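Local coordinates for protein acetylxylan esterase / glucomannan deacetylase (PDB 2W9X) that removes acetyl groups from plant cell wall polysaccharides, acting on acetylated xylan and, with a large preference, glucomannan, at residues Leu223-Pro226 with Asp227-Tyr230; Trp259-Arg262 with Glu263-His266; Gln311-Gly315 with Gly316-Val320; Asp341-Leu344 with Leu345-Leu349. All blocks are in the same frame, centred on the assembly; numbering follows the deposited sequence.

Contact 1 is a surface loop, whereas contacts 2, 3 and 4 are partly buried and belong to helices flanking the parallel sheet. Contact 2 opens helix 262-283. Contact 3 closes helix 300-314, its L317 and Q319 touching H281 near the far end of the helix that contact 2 begins; it alone of the four meets the second subunit. Contact 4 lies within helix 339-354 and packs on strand 320-325, whose start lies in contact 3. An amide and a water gather the polar groups of contact 1, a threonine caps a helix in contact 2, a Schellman motif ends one in contact 3, where a lysine reaches the carbonyls beyond, and regular helical bonding with buried leucines prevails in contact 4.

Contact 1: Leu223-Pro226 with Asp227-Tyr230; sequences LNNP and DQLY
The side-chain carbonyl of N225 is the meeting point of this turn. N225 OD1 accepts from Q228 NE2 at 2.9 Å and from D227 N at 3.3 Å, both weak, the first short but bent to 122°, the second long; the second, though weak, gives the i to i+2 link of an Asx turn. The amide planes of N225 and Q228 stand 80° apart. D227 OD2 also lies 3.1 Å from N225 OD1, two acceptors side by side, an approach that probably costs some of what the amide donors gain. Q228 reaches back because its CG sits between the backbone N and the carbonyl carbon (chi1 47°) and the chain folds again at chi2, bringing NE2 to 3.8 Å from L223 CD1. A water sits in the bend and makes four bonds. It accepts from L223 N at 2.9 Å and from Q228 NE2 at 2.6 Å, and donates to N225 O at 2.8 Å and Q228 O at 3.0 Å. Backbone bonds join Q228 to T222 and Y230 to P220. The loop, running from helix 215-218 toward strand 239-243 of the GDSL-like region, lies against loops of the N-terminal beta strands: L223 on S51, just after strand 47-50, and Y230 on R35, between strands 31-33 and 37-39.

Contact 2: Trp259-Arg262 with Glu263-His266; sequences WKTR and EALH
R262 and L265 run side by side and point the same way at the start of helix 262-283. The R262 chain sets out with CG anti to the backbone N (chi1 -155°) and bends at chi2, which lays the guanidinium against the leucine: L265 CD2 sits over one face, offset toward the rim, 4.0 Å from R262 NH1. The other branch of L265 serves W259. L265 CD1 stands 3.8 Å from the centroid of the W259 five-membered ring, 10° off its normal, a CH-pi contact, so that one leucine bridges the indole and the arginine. The indole nitrogen NE1 is bonded to D268 OD2, about one turn beyond L265 in the helix, which fixes how the ring is turned. The same turn carries a helix N-cap. T261 is the cap residue: its OG1 accepts from A264 N at 3.0 Å, while its backbone O takes L265 N at 3.3 Å, the first of the helical bonds here. Next comes H266 N to R262 O, 3.0 Å and nearly straight at 174°. The same R262 O lies 3.3 Å above the plane of the H266 ring, over its centre. H266 NE2 approaches R262 CG at 3.7 Å, the ring and guanidinium planes almost perpendicular. E300 grips both residues, making a salt bridge with R262 NH2 and a hydrogen bond with H266 NE2, while R262 NH1 bonds to T251 O; the L265 side chain is about 10 Å from that of N247, by similarity a transition-state stabiliser.

Contact 3: Gln311-Gly315 with Gly316-Val320; sequences QLKGG and GLHQV
L312 O takes L317 N and K313 O takes G316 N in a Schellman motif that ends helix 300-314 and leads into strand 320-325. L317 N donates to L312 O at 3.0 Å, and G316 N to K313 O at 2.9 Å, both donors standing above the carbonyl planes; one step earlier, G315 N bonds to Q311 O at 3.1 Å. The positive phi of G316 (103°) turns the chain back so that its N-H and that of L317 can meet the last turn. The leucines at the two ends of the outer bond lie side by side, L312 CD2 to L317 CD1 4.2 Å, and V320 CG1 closes on L312 CB at 3.9 Å. The K313 chain is extended until a bend at chi4 (-74°) turns its ammonium to the chain beyond the helix. K313 NZ meets H318 O at 2.9 Å, in the carbonyl plane on a lone pair, and V320 O weakly at 3.3 Å. H318 O also takes V320 N in a weak bond that closes an inverse gamma turn centred on Q319. Bonds from K313 NZ to Q322 O (weak) and from K326 NZ to G314 O, both partners of the second subunit, put this helix end at the subunit interface. Alongside, K313 CA makes a CA-H...O contact with L317 O at 3.5 Å.

Contact 4: Asp341-Leu344 with Leu345-Leu349; sequences DDQL and LANLL
L345 N donates to D341 O at 2.8 Å, A346 N to D342 O at 2.9 Å, N347 N to Q343 O at 2.9 Å and L348 N to L344 O at 3.0 Å, an unbroken run of i to i+4 alpha-helical pairs. Side chains nestle against these carbonyls. L345 CG lies 3.3 Å from D341 O, and A346 CB 3.4 Å from D342 O. Among the polar side chains, the amide groups of Q343 and N347 lie near each other, planes 32° apart; the glutamine CG is anti to the backbone N (chi1 -167°), and a bend at chi2 swings its amide along the helix toward N347. The two aspartates look elsewhere. The D341 carboxylate is held by three backbone N-H groups, with OD1 taking D329 N and OD2 taking both Y330 N and S338 N, so its rotation is fixed; D342 OD2 accepts from N158 ND2. Apolar packing falls to L345, which touches F180 of helix 180-187 and M292 and F325 of the parallel sheet; L348 also lies on F325, and L349 continues onto M292 and I323. Helix 339-354 of this SGNH-type esterase follows H336, inferred to raise the nucleophilicity of S151, the inferred nucleophile: the D341 side chain is about 7 Å from that of H336, and D341 ties the helix start to D329 and Y330, in the loop between strand 320-325 and that histidine.

Contact 1: Leu223-Pro226 with Asp227-Tyr230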
loop_
_atom_site.group_PDB
_atom_site.type_symbol
_atom_site.label_atom_id
_atom_site.label_comp_id
_atom_site.label_asym_id
_atom_site.label_seq_id
_atom_site.Cartn_x
_atom_site.Cartn_y
_atom_site.Cartn_z
ATOM N N LEU B 223 13.374 18.077 -21.296
ATOM C CA LEU B 223 14.578 18.700 -20.781
ATOM C C LEU B 223 14.277 19.729 -19.714
ATOM O O LEU B 223 13.126 19.906 -19.302
ATOM C CB LEU B 223 15.390 19.356 -21.910
ATOM C CG LEU B 223 15.821 18.477 -23.079
ATOM C CD1 LEU B 223 16.455 19.322 -24.163
ATOM C CD2 LEU B 223 16.765 17.377 -22.598
ATOM N N ASN B 224 15.341 20.407 -19.286
ATOM C CA ASN B 224 15.326 21.391 -18.213
ATOM C C ASN B 224 14.662 22.699 -18.635
ATOM O O ASN B 224 14.829 23.720 -17.969
ATOM C CB ASN B 224 16.773 21.660 -17.765
ATOM C CG ASN B 224 17.597 22.352 -18.848
ATOM O OD1 ASN B 224 17.738 23.584 -18.859
ATOM N ND2 ASN B 224 18.107 21.566 -19.795
ATOM N N ASN B 225 13.929 22.661 -19.749
ATOM C CA ASN B 225 13.246 23.833 -20.318
ATOM C C ASN B 225 11.858 23.503 -20.907
ATOM O O ASN B 225 11.615 22.357 -21.303
ATOM C CB ASN B 225 14.138 24.529 -21.361
ATOM C CG ASN B 225 14.544 23.610 -22.506
ATOM O OD1 ASN B 225 13.720 23.222 -23.337
ATOM N ND2 ASN B 225 15.830 23.280 -22.569
ATOM N N PRO B 226 10.947 24.506 -20.962
ATOM C CA PRO B 226 9.559 24.356 -21.442
ATOM C C PRO B 226 9.380 24.097 -22.939
ATOM O O PRO B 226 8.250 24.085 -23.416
ATOM C CB PRO B 226 8.912 25.717 -21.108
ATOM C CG PRO B 226 9.835 26.388 -20.166
ATOM C CD PRO B 226 11.208 25.888 -20.517
ATOM N N ASP B 227 10.470 23.881 -23.668
ATOM C CA ASP B 227 10.423 23.883 -25.132
ATOM C C ASP B 227 9.815 22.634 -25.790
ATOM O O ASP B 227 9.236 22.733 -26.873
ATOM C CB ASP B 227 11.808 24.194 -25.715
ATOM C CG ASP B 227 12.312 25.574 -25.315
ATOM O OD1 ASP B 227 11.482 26.505 -25.177
ATOM O OD2 ASP B 227 13.544 25.726 -25.147
ATOM N N GLN B 228 9.951 21.469 -25.163
ATOM C CA GLN B 228 9.337 20.259 -25.722
ATOM C C GLN B 228 8.740 19.313 -24.696
ATOM O O GLN B 228 9.404 18.902 -23.727
ATOM C CB GLN B 228 10.284 19.502 -26.662
ATOM C CG GLN B 228 11.692 19.299 -26.141
ATOM C CD GLN B 228 12.532 20.564 -26.225
ATOM O OE1 GLN B 228 12.658 21.165 -27.292
ATOM N NE2 GLN B 228 13.108 20.973 -25.094
ATOM N N LEU B 229 7.476 18.971 -24.927
ATOM C CA LEU B 229 6.786 18.011 -24.092
ATOM C C LEU B 229 7.338 16.628 -24.352
ATOM O O LEU B 229 7.599 16.264 -25.501
ATOM C CB LEU B 229 5.280 18.028 -24.364
ATOM C CG LEU B 229 4.500 19.241 -23.845
ATOM C CD1 LEU B 229 3.147 19.362 -24.542
ATOM C CD2 LEU B 229 4.353 19.174 -22.313
ATOM N N TYR B 230 7.509 15.857 -23.288
ATOM C CA TYR B 230 7.978 14.494 -23.443
ATOM C C TYR B 230 6.827 13.563 -23.810
ATOM O O TYR B 230 5.808 13.520 -23.121
ATOM C CB TYR B 230 8.734 13.998 -22.195
ATOM C CG TYR B 230 9.385 12.653 -22.423
ATOM C CD1 TYR B 230 10.539 12.534 -23.196
ATOM C CD2 TYR B 230 8.818 11.493 -21.900
ATOM C CE1 TYR B 230 11.118 11.287 -23.424
ATOM C CE2 TYR B 230 9.378 10.252 -22.126
ATOM C CZ TYR B 230 10.526 10.149 -22.876
ATOM O OH TYR B 230 11.067 8.897 -23.090
HETATM O O HOH W 1 12.006 20.127 -22.898
#

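Contact 2: Trp259-Arg262 with Glu263-His266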
loop_
_atom_site.group_PDB
_atom_site.type_symbol
_atom_site.label_atom_id
_atom_site.label_comp_id
_atom_site.label_asym_id
_atom_site.label_seq_id
_atom_site.Cartn_x
_atom_site.Cartn_y
_atom_site.Cartn_z
ATOM N N TRP B 259 1.097 30.428 0.550
ATOM C CA TRP B 259 0.359 29.792 1.644
ATOM C C TRP B 259 0.572 30.605 2.908
ATOM O O TRP B 259 1.718 30.857 3.296
ATOM C CB TRP B 259 0.851 28.362 1.856
ATOM C CG TRP B 259 1.060 27.630 0.567
ATOM C CD1 TRP B 259 0.136 26.878 -0.111
ATOM C CD2 TRP B 259 2.261 27.588 -0.212
ATOM N NE1 TRP B 259 0.692 26.364 -1.254
ATOM C CE2 TRP B 259 1.991 26.792 -1.349
ATOM C CE3 TRP B 259 3.540 28.167 -0.072
ATOM C CZ2 TRP B 259 2.948 26.546 -2.336
ATOM C CZ3 TRP B 259 4.497 27.913 -1.048
ATOM C CH2 TRP B 259 4.195 27.101 -2.165
ATOM N N LYS B 260 -0.526 31.019 3.539
ATOM C CA LYS B 260 -0.468 31.880 4.722
ATOM C C LYS B 260 -0.645 31.140 6.047
ATOM O O LYS B 260 -0.448 31.718 7.123
ATOM C CB LYS B 260 -1.495 33.020 4.606
ATOM C CG LYS B 260 -1.282 33.918 3.400
ATOM C CD LYS B 260 0.141 34.472 3.371
ATOM C CE LYS B 260 0.389 35.337 2.149
ATOM N NZ LYS B 260 1.825 35.722 2.099
ATOM N N THR B 261 -1.038 29.869 5.961
ATOM C CA THR B 261 -1.136 28.984 7.113
ATOM C C THR B 261 -0.586 27.633 6.696
ATOM O O THR B 261 -0.587 27.292 5.505
ATOM C CB THR B 261 -2.600 28.764 7.554
ATOM O OG1 THR B 261 -3.329 28.171 6.475
ATOM C CG2 THR B 261 -3.293 30.083 7.993
ATOM N N ARG B 262 -0.116 26.865 7.677
ATOM C CA ARG B 262 0.286 25.479 7.474
ATOM C C ARG B 262 -0.856 24.609 6.913
ATOM O O ARG B 262 -0.620 23.720 6.091
ATOM C CB ARG B 262 0.802 24.877 8.785
ATOM C CG ARG B 262 1.777 23.727 8.586
ATOM C CD ARG B 262 3.147 24.284 8.163
ATOM N NE ARG B 262 4.122 23.220 7.898
ATOM C CZ ARG B 262 5.331 23.421 7.381
ATOM N NH1 ARG B 262 5.729 24.654 7.058
ATOM N NH2 ARG B 262 6.149 22.389 7.192
ATOM N N GLU B 263 -2.080 24.844 7.372
ATOM C CA GLU B 263 -3.228 24.077 6.879
ATOM C C GLU B 263 -3.397 24.321 5.381
ATOM O O GLU B 263 -3.705 23.394 4.637
ATOM C CB GLU B 263 -4.514 24.431 7.649
ATOM C CG GLU B 263 -4.521 23.996 9.119
ATOM C CD GLU B 263 -3.439 24.677 9.977
ATOM O OE1 GLU B 263 -3.228 25.910 9.841
ATOM O OE2 GLU B 263 -2.800 23.958 10.795
ATOM N N ALA B 264 -3.171 25.570 4.942
ATOM C CA ALA B 264 -3.251 25.918 3.514
ATOM C C ALA B 264 -2.264 25.130 2.669
ATOM O O ALA B 264 -2.603 24.668 1.575
ATOM C CB ALA B 264 -3.055 27.423 3.291
ATOM N N LEU B 265 -1.040 25.001 3.180
ATOM C CA LEU B 265 0.006 24.250 2.521
ATOM C C LEU B 265 -0.368 22.764 2.420
ATOM O O LEU B 265 -0.238 22.159 1.347
ATOM C CB LEU B 265 1.338 24.452 3.265
ATOM C CG LEU B 265 2.597 23.731 2.733
ATOM C CD1 LEU B 265 2.951 24.162 1.305
ATOM C CD2 LEU B 265 3.794 23.939 3.665
ATOM N N HIS B 266 -0.817 22.177 3.534
ATOM C CA HIS B 266 -1.307 20.786 3.547
ATOM C C HIS B 266 -2.379 20.547 2.507
ATOM O O HIS B 266 -2.304 19.578 1.746
ATOM C CB HIS B 266 -1.879 20.373 4.915
ATOM C CG HIS B 266 -0.876 20.389 6.030
ATOM N ND1 HIS B 266 -1.243 20.527 7.352
ATOM C CD2 HIS B 266 0.475 20.289 6.022
ATOM C CE1 HIS B 266 -0.159 20.522 8.109
ATOM N NE2 HIS B 266 0.895 20.368 7.327
#

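Contact 3: Gln311-Gly315 with Gly316-Val320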
loop_
_atom_site.group_PDB
_atom_site.type_symbol
_atom_site.label_atom_id
_atom_site.label_comp_id
_atom_site.label_asym_id
_atom_site.label_seq_id
_atom_site.Cartn_x
_atom_site.Cartn_y
_atom_site.Cartn_z
ATOM N N GLN B 311 -7.345 9.620 -0.327
ATOM C CA GLN B 311 -8.162 10.382 -1.265
ATOM C C GLN B 311 -8.125 9.815 -2.671
ATOM O O GLN B 311 -9.097 9.936 -3.415
ATOM C CB GLN B 311 -7.741 11.851 -1.270
ATOM C CG GLN B 311 -8.477 12.668 -0.231
ATOM C CD GLN B 311 -8.148 14.133 -0.282
ATOM O OE1 GLN B 311 -8.341 14.857 0.692
ATOM N NE2 GLN B 311 -7.655 14.585 -1.418
ATOM N N LEU B 312 -6.994 9.213 -3.030
ATOM C CA LEU B 312 -6.853 8.495 -4.277
ATOM C C LEU B 312 -7.750 7.260 -4.285
ATOM O O LEU B 312 -8.542 7.084 -5.211
ATOM C CB LEU B 312 -5.389 8.117 -4.558
ATOM C CG LEU B 312 -4.510 9.264 -5.095
ATOM C CD1 LEU B 312 -3.010 8.959 -4.848
ATOM C CD2 LEU B 312 -4.800 9.576 -6.575
ATOM N N LYS B 313 -7.634 6.427 -3.250
ATOM C CA LYS B 313 -8.452 5.210 -3.135
ATOM C C LYS B 313 -9.945 5.530 -3.063
ATOM O O LYS B 313 -10.751 4.881 -3.713
ATOM C CB LYS B 313 -8.029 4.398 -1.914
ATOM C CG LYS B 313 -6.672 3.780 -2.048
ATOM C CD LYS B 313 -6.320 3.000 -0.792
ATOM C CE LYS B 313 -4.983 2.289 -0.927
ATOM N NZ LYS B 313 -5.105 1.101 -1.825
ATOM N N GLY B 314 -10.290 6.560 -2.289
ATOM C CA GLY B 314 -11.647 7.066 -2.164
ATOM C C GLY B 314 -12.254 7.531 -3.475
ATOM O O GLY B 314 -13.459 7.433 -3.673
ATOM N N GLY B 315 -11.410 8.024 -4.370
ATOM C CA GLY B 315 -11.839 8.412 -5.714
ATOM C C GLY B 315 -11.837 7.260 -6.713
ATOM O O GLY B 315 -12.222 7.438 -7.878
ATOM N N GLY B 316 -11.399 6.081 -6.287
ATOM C CA GLY B 316 -11.458 4.920 -7.170
ATOM C C GLY B 316 -10.143 4.494 -7.800
ATOM O O GLY B 316 -10.138 3.609 -8.650
ATOM N N LEU B 317 -9.036 5.122 -7.396
ATOM C CA LEU B 317 -7.709 4.753 -7.872
ATOM C C LEU B 317 -7.018 3.950 -6.780
ATOM O O LEU B 317 -6.360 4.508 -5.894
ATOM C CB LEU B 317 -6.875 5.994 -8.229
ATOM C CG LEU B 317 -5.631 5.792 -9.121
ATOM C CD1 LEU B 317 -5.324 7.087 -9.862
ATOM C CD2 LEU B 317 -4.402 5.324 -8.341
ATOM N N HIS B 318 -7.176 2.639 -6.836
ATOM C CA HIS B 318 -6.802 1.832 -5.713
ATOM C C HIS B 318 -5.355 1.341 -5.775
ATOM O O HIS B 318 -4.798 0.959 -4.750
ATOM C CB HIS B 318 -7.796 0.684 -5.536
ATOM C CG HIS B 318 -9.232 1.131 -5.484
ATOM N ND1 HIS B 318 -9.770 1.811 -4.406
ATOM C CD2 HIS B 318 -10.248 0.970 -6.373
ATOM C CE1 HIS B 318 -11.049 2.049 -4.638
ATOM N NE2 HIS B 318 -11.365 1.549 -5.822
ATOM N N GLN B 319 -4.738 1.386 -6.961
ATOM C CA GLN B 319 -3.377 0.832 -7.143
ATOM C C GLN B 319 -2.288 1.794 -6.655
ATOM O O GLN B 319 -1.394 2.202 -7.390
ATOM C CB GLN B 319 -3.141 0.334 -8.591
ATOM C CG GLN B 319 -3.273 1.393 -9.708
ATOM C CD GLN B 319 -4.683 1.519 -10.251
ATOM O OE1 GLN B 319 -5.599 1.942 -9.545
ATOM N NE2 GLN B 319 -4.865 1.164 -11.528
ATOM N N VAL B 320 -2.392 2.163 -5.388
ATOM C CA VAL B 320 -1.459 3.090 -4.789
ATOM C C VAL B 320 -1.165 2.636 -3.351
ATOM O O VAL B 320 -2.054 2.159 -2.628
ATOM C CB VAL B 320 -1.954 4.580 -4.930
ATOM C CG1 VAL B 320 -3.332 4.771 -4.314
ATOM C CG2 VAL B 320 -0.919 5.597 -4.385
#

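Contact 4: Asp341-Leu344 with Leu345-Leu349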
loop_
_atom_site.group_PDB
_atom_site.type_symbol
_atom_site.label_atom_id
_atom_site.label_comp_id
_atom_site.label_asym_id
_atom_site.label_seq_id
_atom_site.Cartn_x
_atom_site.Cartn_y
_atom_site.Cartn_z
ATOM N N ASP B 341 22.696 4.344 2.556
ATOM C CA ASP B 341 21.257 4.601 2.625
ATOM C C ASP B 341 20.540 4.214 1.323
ATOM O O ASP B 341 19.468 3.606 1.353
ATOM C CB ASP B 341 20.999 6.072 2.940
ATOM C CG ASP B 341 21.515 6.489 4.301
ATOM O OD1 ASP B 341 21.647 5.637 5.206
ATOM O OD2 ASP B 341 21.772 7.690 4.478
ATOM N N ASP B 342 21.144 4.578 0.192
ATOM C CA ASP B 342 20.606 4.265 -1.141
ATOM C C ASP B 342 20.425 2.770 -1.352
ATOM O O ASP B 342 19.339 2.331 -1.735
ATOM C CB ASP B 342 21.460 4.909 -2.236
ATOM C CG ASP B 342 21.214 6.399 -2.350
ATOM O OD1 ASP B 342 20.054 6.827 -2.131
ATOM O OD2 ASP B 342 22.157 7.155 -2.661
ATOM N N GLN B 343 21.472 1.986 -1.064
ATOM C CA GLN B 343 21.353 0.516 -1.055
ATOM C C GLN B 343 20.259 0.015 -0.106
ATOM O O GLN B 343 19.514 -0.893 -0.441
ATOM C CB GLN B 343 22.704 -0.154 -0.726
ATOM C CG GLN B 343 22.710 -1.658 -1.019
ATOM C CD GLN B 343 22.480 -2.004 -2.498
ATOM O OE1 GLN B 343 21.468 -2.616 -2.856
ATOM N NE2 GLN B 343 23.420 -1.617 -3.350
ATOM N N LEU B 344 20.162 0.595 1.092
ATOM C CA LEU B 344 19.113 0.178 2.034
ATOM C C LEU B 344 17.701 0.437 1.490
ATOM O O LEU B 344 16.799 -0.413 1.618
ATOM C CB LEU B 344 19.298 0.849 3.405
ATOM C CG LEU B 344 20.648 0.557 4.069
ATOM C CD1 LEU B 344 20.804 1.352 5.378
ATOM C CD2 LEU B 344 20.876 -0.985 4.292
ATOM N N LEU B 345 17.510 1.606 0.890
ATOM C CA LEU B 345 16.202 1.963 0.302
ATOM C C LEU B 345 15.889 1.082 -0.894
ATOM O O LEU B 345 14.752 0.680 -1.082
ATOM C CB LEU B 345 16.173 3.426 -0.106
ATOM C CG LEU B 345 16.266 4.389 1.094
ATOM C CD1 LEU B 345 16.588 5.809 0.620
ATOM C CD2 LEU B 345 14.975 4.360 1.904
ATOM N N ALA B 346 16.918 0.745 -1.667
ATOM C CA ALA B 346 16.761 -0.178 -2.794
ATOM C C ALA B 346 16.285 -1.537 -2.308
ATOM O O ALA B 346 15.327 -2.095 -2.848
ATOM C CB ALA B 346 18.063 -0.295 -3.568
ATOM N N ASN B 347 16.928 -2.054 -1.257
ATOM C CA ASN B 347 16.555 -3.357 -0.693
ATOM C C ASN B 347 15.127 -3.351 -0.212
ATOM O O ASN B 347 14.409 -4.332 -0.383
ATOM C CB ASN B 347 17.500 -3.776 0.453
ATOM C CG ASN B 347 18.941 -3.911 0.010
ATOM O OD1 ASN B 347 19.228 -4.063 -1.181
ATOM N ND2 ASN B 347 19.863 -3.844 0.968
ATOM N N LEU B 348 14.713 -2.238 0.386
ATOM C CA LEU B 348 13.329 -2.055 0.830
ATOM C C LEU B 348 12.344 -2.191 -0.341
ATOM O O LEU B 348 11.338 -2.909 -0.263
ATOM C CB LEU B 348 13.193 -0.653 1.428
ATOM C CG LEU B 348 12.407 -0.300 2.680
ATOM C CD1 LEU B 348 12.808 -1.212 3.841
ATOM C CD2 LEU B 348 12.716 1.149 3.011
ATOM N N LEU B 349 12.643 -1.466 -1.413
ATOM C CA LEU B 349 11.832 -1.465 -2.632
ATOM C C LEU B 349 11.840 -2.825 -3.344
ATOM O O LEU B 349 10.788 -3.333 -3.753
ATOM C CB LEU B 349 12.345 -0.365 -3.565
ATOM C CG LEU B 349 11.948 1.079 -3.237
ATOM C CD1 LEU B 349 12.752 2.022 -4.089
ATOM C CD2 LEU B 349 10.457 1.283 -3.496
#